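Local coordinates for protein cellulosomal scaffoldin (Acetivibrio cellulolyticus, PDB 3ZUC) that binds crystalline cellulose through this family 3b carbohydrate-binding module of the major scaffoldin ScaA, which organises the cellulosome, at the calcium ion site. Residues are numbered along the deposited sequence; one frame, centred on the assembly and turned at random.

The calcium ion site. Residues 48-50, 119-123. With CA (calcium ion), chain B.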
ATOM      1  N   THR A  48      -1.689  13.384  -0.708  1.00  5.26           N
ATOM      2  CA  THR A  48      -2.281  14.584  -0.135  1.00  5.57           C
ATOM      3  C   THR A  48      -3.797  14.412  -0.139  1.00  5.37           C
ATOM      4  O   THR A  48      -4.388  14.070  -1.172  1.00  5.76           O
ATOM      5  CB  THR A  48      -1.888  15.875  -0.845  1.00  5.97           C
ATOM      6  OG1 THR A  48      -2.387  15.834  -2.177  1.00  6.51           O
ATOM      7  CG2 THR A  48      -0.383  16.066  -0.857  1.00  6.95           C
ATOM      8  N   VAL A  49      -4.421  14.598   1.016  1.00  5.43           N
ATOM      9  CA  VAL A  49      -5.821  14.251   1.188  1.00  5.66           C
ATOM     10  C   VAL A  49      -6.800  15.157   0.440  1.00  5.89           C
ATOM     11  O   VAL A  49      -7.895  14.710   0.118  1.00  6.73           O
ATOM     12  CB  VAL A  49      -6.150  14.153   2.705  1.00  6.34           C
ATOM     13  CG1 VAL A  49      -6.117  15.513   3.391  1.00  6.35           C
ATOM     14  CG2 VAL A  49      -7.457  13.437   2.974  1.00  6.58           C
ATOM     15  N   ASP A  50      -6.413  16.412   0.181  1.00  6.05           N
ATOM     16  CA  ASP A  50      -7.284  17.356  -0.536  1.00  6.17           C
ATOM     17  C   ASP A  50      -8.638  17.513   0.170  1.00  6.78           C
ATOM     18  O   ASP A  50      -9.707  17.310  -0.425  1.00  7.85           O
ATOM     19  CB  ASP A  50      -7.472  16.935  -1.989  1.00  6.68           C
ATOM     20  CG  ASP A  50      -6.190  16.952  -2.757  1.00  6.96           C
ATOM     21  OD1 ASP A  50      -5.592  18.060  -2.825  1.00  9.78           O
ATOM     22  OD2 ASP A  50      -5.785  15.924  -3.305  1.00  7.64           O
ATOM     23  N   ASN A 119      -7.600  14.738  -5.310  1.00  6.70           N
ATOM     24  CA  ASN A 119      -6.790  14.991  -6.508  1.00  6.77           C
ATOM     25  C   ASN A 119      -5.627  14.025  -6.491  1.00  6.17           C
ATOM     26  O   ASN A 119      -4.681  14.193  -5.715  1.00  6.36           O
ATOM     27  CB  ASN A 119      -6.260  16.433  -6.551  1.00  7.60           C
ATOM     28  CG  ASN A 119      -5.266  16.636  -7.663  1.00  8.35           C
ATOM     29  OD1 ASN A 119      -5.328  15.944  -8.687  1.00  8.92           O
ATOM     30  ND2 ASN A 119      -4.339  17.564  -7.478  1.00  9.55           N
ATOM     31  N   GLN A 120      -5.678  12.978  -7.304  1.00  6.23           N
ATOM     32  CA  GLN A 120      -4.617  11.978  -7.288  1.00  6.51           C
ATOM     33  C   GLN A 120      -3.305  12.507  -7.853  1.00  6.67           C
ATOM     34  O   GLN A 120      -2.230  11.980  -7.542  1.00  7.13           O
ATOM     35  CB  GLN A 120      -5.016  10.718  -8.053  1.00  6.49           C
ATOM     36  CG  GLN A 120      -6.282  10.075  -7.546  1.00  6.70           C
ATOM     37  CD  GLN A 120      -6.320   8.605  -7.884  1.00  6.50           C
ATOM     38  OE1 GLN A 120      -5.671   7.808  -7.201  1.00  6.46           O
ATOM     39  NE2 GLN A 120      -7.034   8.239  -8.945  1.00  6.85           N
ATOM     40  N   ALA A 121      -3.378  13.514  -8.727  1.00  7.30           N
ATOM     41  CA  ALA A 121      -2.234  13.863  -9.549  1.00  8.46           C
ATOM     42  C   ALA A 121      -1.018  14.305  -8.748  1.00  8.35           C
ATOM     43  O   ALA A 121       0.109  14.106  -9.207  1.00  9.86           O
ATOM     44  CB  ALA A 121      -2.610  14.955 -10.543  1.00  9.36           C
ATOM     45  N   ASP A 122      -1.234  14.913  -7.582  1.00  7.49           N
ATOM     46  CA  ASP A 122      -0.132  15.387  -6.756  1.00  7.49           C
ATOM     47  C   ASP A 122       0.339  14.391  -5.704  1.00  7.41           C
ATOM     48  O   ASP A 122       1.206  14.731  -4.906  1.00  8.58           O
ATOM     49  CB  ASP A 122      -0.468  16.720  -6.094  1.00  8.29           C
ATOM     50  CG  ASP A 122      -1.508  16.607  -4.987  1.00  7.83           C
ATOM     51  OD1 ASP A 122      -2.349  15.687  -5.045  1.00  7.25           O
ATOM     52  OD2 ASP A 122      -1.486  17.465  -4.070  1.00  8.72           O
ATOM     53  N   ASP A 123      -0.203  13.177  -5.684  1.00  6.33           N
ATOM     54  CA  ASP A 123       0.122  12.261  -4.612  1.00  5.76           C
ATOM     55  C   ASP A 123       1.476  11.598  -4.828  1.00  5.77           C
ATOM     56  O   ASP A 123       1.748  11.061  -5.900  1.00  6.56           O
ATOM     57  CB  ASP A 123      -0.960  11.186  -4.505  1.00  5.91           C
ATOM     58  CG  ASP A 123      -2.306  11.745  -4.066  1.00  5.52           C
ATOM     59  OD1 ASP A 123      -2.322  12.857  -3.486  1.00  5.52           O
ATOM     60  OD2 ASP A 123      -3.326  11.033  -4.275  1.00  5.80           O
TER
HETATM   61 CA    CA B1154      -3.901  14.601  -3.551  1.00  5.69          CA
HETATM   62  O   HOH W   1      -5.331  12.596  -3.368  1.00  6.25           O
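Seven oxygens surround the calcium ion, supplied by two segments, 48-50 and 119-123, and by water 1. Thr48 is a bidentate ligand, through its backbone O (2.5 Å to CA) and its hydroxyl OG1, which swings in beside it because chi1 of 64° sets OG1 between the backbone N and the carbonyl carbon. Three aspartates each bind tip-on through one carboxylate oxygen, hard ligands that suit calcium and would, if ionised, more than balance its two positive charges. Asp50 OD2 binds CA at 2.3 Å; phi and psi near 57° put Asp50 in the left-handed region and, with CG anti to the carbonyl carbon, help direct the carboxylate at the ion. Asp122 and Asp123 come from the opposite segment, each through OD1, while Asn119 gives its main-chain carbonyl O.

Second carboxylate oxygens and backbone N-H groups brace this shell. Asp122 OD2 accepts the Thr48 hydroxyl OG1 at 2.7 Å, which would point the hydroxyl hydrogen away from the metal. Asp123 OD2 holds water 1, also at 2.7 Å, while its OD1, already on the metal, receives Thr48 N from above the carboxylate plane, with a fairly straight 163° at the hydrogen. Between the two segments, Asn119 N donates to the metal-bound Asp50 OD2 at 3.0 Å. Asn119 suits the start of the 3-10 helix 120-122: its side-chain OD1 caps Ala121 N at 3.1 Å, steadying the turn that presents Asp122.

By tying the loop after strand 42-47 to the 119-123 turn, the calcium probably plays a structural role, stabilising the beta-sandwich of the cellulose-binding module.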